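Local coordinates for ankyrin repeat family protein (Enterococcus faecalis, PDB 3HRA) that is of unknown function but, as an ankyrin repeat protein, probably offers its stacked helix pairs as a surface for binding partner proteins, at residues 150-154 with 155-159. Residues are numbered along the deposited sequence; the frame is centred on the assembly and turned at random.
Sequences LREGN and QLYQD
Arg-151 lies across one face of the Tyr-157 ring, and this pairing is the tightly packed part of the contact. The evidence is geometric: Arg-151 CB stands 3.6 Å from the centroid of the Tyr-157 ring, only 4° off the ring normal, a CH-pi contact, while Arg-151 CG comes within 3.4 Å of Tyr-157 CE1. Bends at chi2 and chi3 fold the arginine back over the ring, and its guanidinium then covers the phenol oxygen, with Arg-151 CZ 3.1 Å from Tyr-157 OH. Because that oxygen lies above the guanidinium plane, the nearby N-H groups are badly angled for it; the hydroxyl instead bonds to the backbone oxygen of Glu-115. Glu-152 fixes the guanidinium from its edge. Arg-151 NE and NH2 both reach Glu-152 OE1 in a side-on salt bridge, NE at 2.9 Å and on the syn lone pair, while Arg-151 NH1 pairs with Glu-115.

The helix start is exposed but well bonded. Asn-154 is the N-cap: CG sits between the backbone N and the carbonyl carbon (chi1 63°), which brings Asn-154 OD1 to the first-turn N-H groups, accepting from Tyr-157 N at 3.3 Å, nearly straight, and weakly from Leu-156 N. Asn-154 OD1 also lies at the edge of the Tyr-157 ring, 3.3 Å from Tyr-157 CD2. Asn-154 O takes Gln-158 N at 2.9 Å, opening the helical bonding pattern. Looser, on the solvent side, exposed Gln-155 reaches Asp-159 OD1 through a weak NE2 bond.

Within a predicted ankyrin repeat, this turn links helix 143-149 to helix 155-166. Glu-115 ties it to helix 110-115; Tyr-190 OH meets Arg-151 O, and Gln-158 packs on helix 191-198.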
loop_
_atom_site.group_PDB
_atom_site.type_symbol
_atom_site.label_atom_id
_atom_site.label_comp_id
_atom_site.label_asym_id
_atom_site.label_seq_id
_atom_site.Cartn_x
_atom_site.Cartn_y
_atom_site.Cartn_z
ATOM N N LEU A 150 11.190 11.011 7.798
ATOM C CA LEU A 150 9.929 11.719 7.679
ATOM C C LEU A 150 9.108 11.620 8.953
ATOM O O LEU A 150 8.121 12.323 9.101
ATOM C CB LEU A 150 9.129 11.207 6.487
ATOM C CG LEU A 150 9.469 11.851 5.133
ATOM C CD1 LEU A 150 10.959 11.892 4.869
ATOM C CD2 LEU A 150 8.745 11.131 4.004
ATOM N N ARG A 151 9.527 10.753 9.870
ATOM C CA ARG A 151 8.701 10.432 11.033
ATOM C C ARG A 151 9.376 10.770 12.365
ATOM O O ARG A 151 10.415 11.418 12.399
ATOM C CB ARG A 151 8.266 8.961 10.992
ATOM C CG ARG A 151 7.458 8.600 9.731
ATOM C CD ARG A 151 6.207 9.474 9.537
ATOM N NE ARG A 151 5.338 9.506 10.716
ATOM C CZ ARG A 151 4.006 9.450 10.687
ATOM N NH1 ARG A 151 3.358 9.331 9.533
ATOM N NH2 ARG A 151 3.316 9.497 11.824
ATOM N N GLU A 152 8.774 10.294 13.454
ATOM C CA GLU A 152 9.064 10.778 14.808
ATOM C C GLU A 152 10.157 10.022 15.585
ATOM O O GLU A 152 10.475 10.381 16.721
ATOM C CB GLU A 152 7.764 10.787 15.618
ATOM C CG GLU A 152 6.677 11.719 15.047
ATOM C CD GLU A 152 6.083 11.233 13.726
ATOM O OE1 GLU A 152 6.025 9.999 13.513
ATOM O OE2 GLU A 152 5.669 12.085 12.903
ATOM N N GLY A 153 10.708 8.974 14.987
ATOM C CA GLY A 153 11.807 8.238 15.592
ATOM C C GLY A 153 11.459 7.405 16.811
ATOM O O GLY A 153 12.358 6.962 17.535
ATOM N N ASN A 154 10.165 7.191 17.041
ATOM C CA ASN A 154 9.708 6.526 18.253
ATOM C C ASN A 154 9.787 5.011 18.135
ATOM O O ASN A 154 10.320 4.492 17.158
ATOM C CB ASN A 154 8.286 6.966 18.610
ATOM C CG ASN A 154 7.274 6.585 17.552
ATOM O OD1 ASN A 154 7.513 5.700 16.736
ATOM N ND2 ASN A 154 6.127 7.247 17.569
ATOM N N GLN A 155 9.262 4.304 19.135
ATOM C CA GLN A 155 9.340 2.843 19.157
ATOM C C GLN A 155 8.828 2.164 17.877
ATOM O O GLN A 155 9.418 1.181 17.407
ATOM C CB GLN A 155 8.561 2.276 20.348
ATOM C CG GLN A 155 8.752 0.788 20.508
ATOM C CD GLN A 155 10.193 0.429 20.824
ATOM O OE1 GLN A 155 10.691 0.727 21.917
ATOM N NE2 GLN A 155 10.876 -0.210 19.867
ATOM N N LEU A 156 7.709 2.652 17.358
ATOM C CA LEU A 156 7.083 2.041 16.189
ATOM C C LEU A 156 8.045 2.118 15.011
ATOM O O LEU A 156 8.257 1.144 14.301
ATOM C CB LEU A 156 5.766 2.749 15.860
ATOM C CG LEU A 156 5.013 2.323 14.599
ATOM C CD1 LEU A 156 4.666 0.839 14.646
ATOM C CD2 LEU A 156 3.769 3.188 14.428
ATOM N N TYR A 157 8.655 3.278 14.840
ATOM C CA TYR A 157 9.571 3.480 13.714
ATOM C C TYR A 157 10.899 2.784 13.927
ATOM O O TYR A 157 11.495 2.287 12.972
ATOM C CB TYR A 157 9.674 4.961 13.324
ATOM C CG TYR A 157 8.360 5.400 12.725
ATOM C CD1 TYR A 157 8.039 5.090 11.403
ATOM C CD2 TYR A 157 7.395 6.037 13.495
ATOM C CE1 TYR A 157 6.799 5.440 10.864
ATOM C CE2 TYR A 157 6.166 6.393 12.959
ATOM C CZ TYR A 157 5.875 6.099 11.647
ATOM O OH TYR A 157 4.643 6.441 11.114
ATOM N N GLN A 158 11.322 2.678 15.186
ATOM C CA GLN A 158 12.490 1.868 15.523
ATOM C C GLN A 158 12.211 0.435 15.083
ATOM O O GLN A 158 13.053 -0.205 14.466
ATOM C CB GLN A 158 12.824 1.948 17.025
ATOM C CG GLN A 158 13.310 3.325 17.464
ATOM C CD GLN A 158 13.200 3.548 18.964
ATOM O OE1 GLN A 158 12.984 4.674 19.433
ATOM N NE2 GLN A 158 13.349 2.477 19.727
ATOM N N ASP A 159 11.015 -0.064 15.372
ATOM C CA ASP A 159 10.666 -1.436 14.996
ATOM C C ASP A 159 10.605 -1.628 13.465
ATOM O O ASP A 159 11.004 -2.674 12.945
ATOM C CB ASP A 159 9.329 -1.849 15.630
ATOM C CG ASP A 159 9.439 -2.134 17.146
ATOM O OD1 ASP A 159 10.563 -2.260 17.682
ATOM O OD2 ASP A 159 8.381 -2.241 17.801
#